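PDB 7C7D: alpha-1,3-glucanase from Streptomyces thermodiastaticus, which hydrolyses alpha-1,3-glucan as a thermostable glycoside hydrolase of family GH87. Local coordinates for residues D353-N358 against V364-N369. Residues are numbered along the deposited sequence; the frame is centred on the assembly and turned at random. Where two conformers were deposited one is given.
Sequences DGLNLN and VTVRDN
L355 and V366 meet tip to tip inside the right-handed parallel beta-helix. CD1 of L355 comes to 3.9 Å from CG2 of V366, and CD2 of the same leucine rests on that methyl at 4.1 Å, so the leucine fork straddles a single valine branch. L355 has CG anti to its own nitrogen (chi1 173°), which carries both methyls off the strand and into the interior. Two residues further on, L357 and V364 also meet tip to tip, but here the leucine fork touches CB as well as CG1: CD1 lies 4.0 Å from CB of V364, and both leucine methyls lie 4.0 Å from V364 CG1. With CG of L357 anti to the carbonyl carbon (chi1 -57°), the fork is turned to V364. The CA atoms of L355 and V366 are 9.0 Å apart and those of L357 and V364 8.6 Å, a spacing bridged by side chains, with no hydrogen bond from one segment to the other.

Side chains alternate along each strand, and this decides which take part. T365 turns its side chain away from 353-358, and its OG1 hydrogen-bonds to R392 NH1, while R367 makes a salt bridge to E343. Each strand instead pairs with neighbouring coils: L355 hydrogen-bonds through its backbone to A378 and A380, and N356 to L331 and L333, while L331, L333, L379 and V342 also touch the L355 side chain and continue the apolar filling along the stack.

The contact therefore joins two faces of one coil through aliphatic carbons alone: dispersion and the exclusion of water hold it, while the backbone hydrogen bonds of L355 and N356 run to neighbouring coils.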
loop_
_atom_site.group_PDB
_atom_site.type_symbol
_atom_site.label_atom_id
_atom_site.label_comp_id
_atom_site.label_asym_id
_atom_site.label_seq_id
_atom_site.Cartn_x
_atom_site.Cartn_y
_atom_site.Cartn_z
ATOM N N ASP A 353 -3.656 -5.591 5.367
ATOM C CA ASP A 353 -3.854 -4.872 4.112
ATOM C C ASP A 353 -4.194 -3.403 4.349
ATOM O O ASP A 353 -4.799 -3.026 5.355
ATOM C CB ASP A 353 -5.031 -5.479 3.335
ATOM C CG ASP A 353 -4.737 -6.849 2.732
ATOM O OD1 ASP A 353 -3.735 -7.500 3.075
ATOM O OD2 ASP A 353 -5.547 -7.278 1.887
ATOM N N GLY A 354 -3.866 -2.569 3.361
ATOM C CA GLY A 354 -4.344 -1.198 3.407
ATOM C C GLY A 354 -5.834 -1.106 3.134
ATOM O O GLY A 354 -6.590 -0.502 3.906
ATOM N N LEU A 355 -6.274 -1.694 2.027
ATOM C CA LEU A 355 -7.678 -1.748 1.667
ATOM C C LEU A 355 -7.920 -3.067 0.952
ATOM O O LEU A 355 -7.120 -3.477 0.108
ATOM C CB LEU A 355 -8.061 -0.567 0.757
ATOM C CG LEU A 355 -9.462 -0.552 0.137
ATOM C CD1 LEU A 355 -9.927 0.886 -0.093
ATOM C CD2 LEU A 355 -9.509 -1.328 -1.185
ATOM N N ASN A 356 -9.036 -3.713 1.279
ATOM C CA ASN A 356 -9.446 -4.944 0.622
ATOM C C ASN A 356 -10.911 -4.841 0.236
ATOM O O ASN A 356 -11.765 -4.606 1.092
ATOM C CB ASN A 356 -9.226 -6.144 1.544
ATOM C CG ASN A 356 -9.300 -7.463 0.804
ATOM O OD1 ASN A 356 -9.964 -7.570 -0.225
ATOM N ND2 ASN A 356 -8.595 -8.468 1.304
ATOM N N LEU A 357 -11.202 -5.012 -1.053
ATOM C CA LEU A 357 -12.580 -5.162 -1.513
ATOM C C LEU A 357 -12.894 -6.646 -1.430
ATOM O O LEU A 357 -12.648 -7.411 -2.364
ATOM C CB LEU A 357 -12.749 -4.628 -2.929
ATOM C CG LEU A 357 -12.365 -3.165 -3.157
ATOM C CD1 LEU A 357 -12.674 -2.759 -4.592
ATOM C CD2 LEU A 357 -13.084 -2.254 -2.178
ATOM N N ASN A 358 -13.428 -7.065 -0.285
ATOM C CA ASN A 358 -13.672 -8.486 -0.030
ATOM C C ASN A 358 -15.092 -8.867 -0.454
ATOM O O ASN A 358 -15.966 -9.183 0.351
ATOM C CB ASN A 358 -13.396 -8.827 1.430
ATOM C CG ASN A 358 -13.392 -10.322 1.692
ATOM O OD1 ASN A 358 -13.279 -11.131 0.768
ATOM N ND2 ASN A 358 -13.517 -10.698 2.956
ATOM N N VAL A 364 -16.400 0.387 -7.565
ATOM C CA VAL A 364 -15.621 1.094 -6.553
ATOM C C VAL A 364 -14.363 1.643 -7.211
ATOM O O VAL A 364 -13.702 0.941 -7.981
ATOM C CB VAL A 364 -15.267 0.162 -5.383
ATOM C CG1 VAL A 364 -14.344 0.875 -4.396
ATOM C CG2 VAL A 364 -16.533 -0.337 -4.701
ATOM N N THR A 365 -14.042 2.906 -6.921
ATOM C CA THR A 365 -12.829 3.564 -7.400
ATOM C C THR A 365 -11.938 3.879 -6.208
ATOM O O THR A 365 -12.361 4.583 -5.283
ATOM C CB THR A 365 -13.165 4.857 -8.147
ATOM O OG1 THR A 365 -13.922 4.544 -9.316
ATOM C CG2 THR A 365 -11.899 5.594 -8.571
ATOM N N VAL A 366 -10.704 3.376 -6.242
ATOM C CA VAL A 366 -9.687 3.685 -5.245
ATOM C C VAL A 366 -8.577 4.404 -5.997
ATOM O O VAL A 366 -7.873 3.784 -6.804
ATOM C CB VAL A 366 -9.166 2.412 -4.559
ATOM C CG1 VAL A 366 -8.092 2.740 -3.520
ATOM C CG2 VAL A 366 -10.336 1.644 -3.921
ATOM N N ARG A 367 -8.442 5.716 -5.776
ATOM C CA ARG A 367 -7.541 6.519 -6.597
ATOM C C ARG A 367 -6.811 7.583 -5.786
ATOM O O ARG A 367 -7.333 8.125 -4.809
ATOM C CB ARG A 367 -8.278 7.192 -7.766
ATOM C CG ARG A 367 -9.277 8.254 -7.356
ATOM C CD ARG A 367 -9.959 8.903 -8.555
ATOM N NE ARG A 367 -11.022 9.794 -8.104
ATOM C CZ ARG A 367 -12.185 9.957 -8.726
ATOM N NH1 ARG A 367 -12.440 9.298 -9.851
ATOM N NH2 ARG A 367 -13.095 10.784 -8.224
ATOM N N ASP A 368 -5.587 7.891 -6.218
ATOM C CA ASP A 368 -4.823 9.006 -5.665
ATOM C C ASP A 368 -4.573 8.861 -4.167
ATOM O O ASP A 368 -4.575 9.847 -3.429
ATOM C CB ASP A 368 -5.463 10.348 -6.005
ATOM C CG ASP A 368 -5.338 10.666 -7.468
ATOM O OD1 ASP A 368 -4.192 10.830 -7.937
ATOM O OD2 ASP A 368 -6.377 10.719 -8.150
ATOM N N ASN A 369 -4.348 7.627 -3.722
ATOM C CA ASN A 369 -3.982 7.362 -2.343
ATOM C C ASN A 369 -2.504 7.024 -2.249
ATOM O O ASN A 369 -1.884 6.562 -3.211
ATOM C CB ASN A 369 -4.795 6.195 -1.780
ATOM C CG ASN A 369 -6.283 6.444 -1.864
ATOM O OD1 ASN A 369 -6.831 7.238 -1.106
ATOM N ND2 ASN A 369 -6.943 5.774 -2.796
#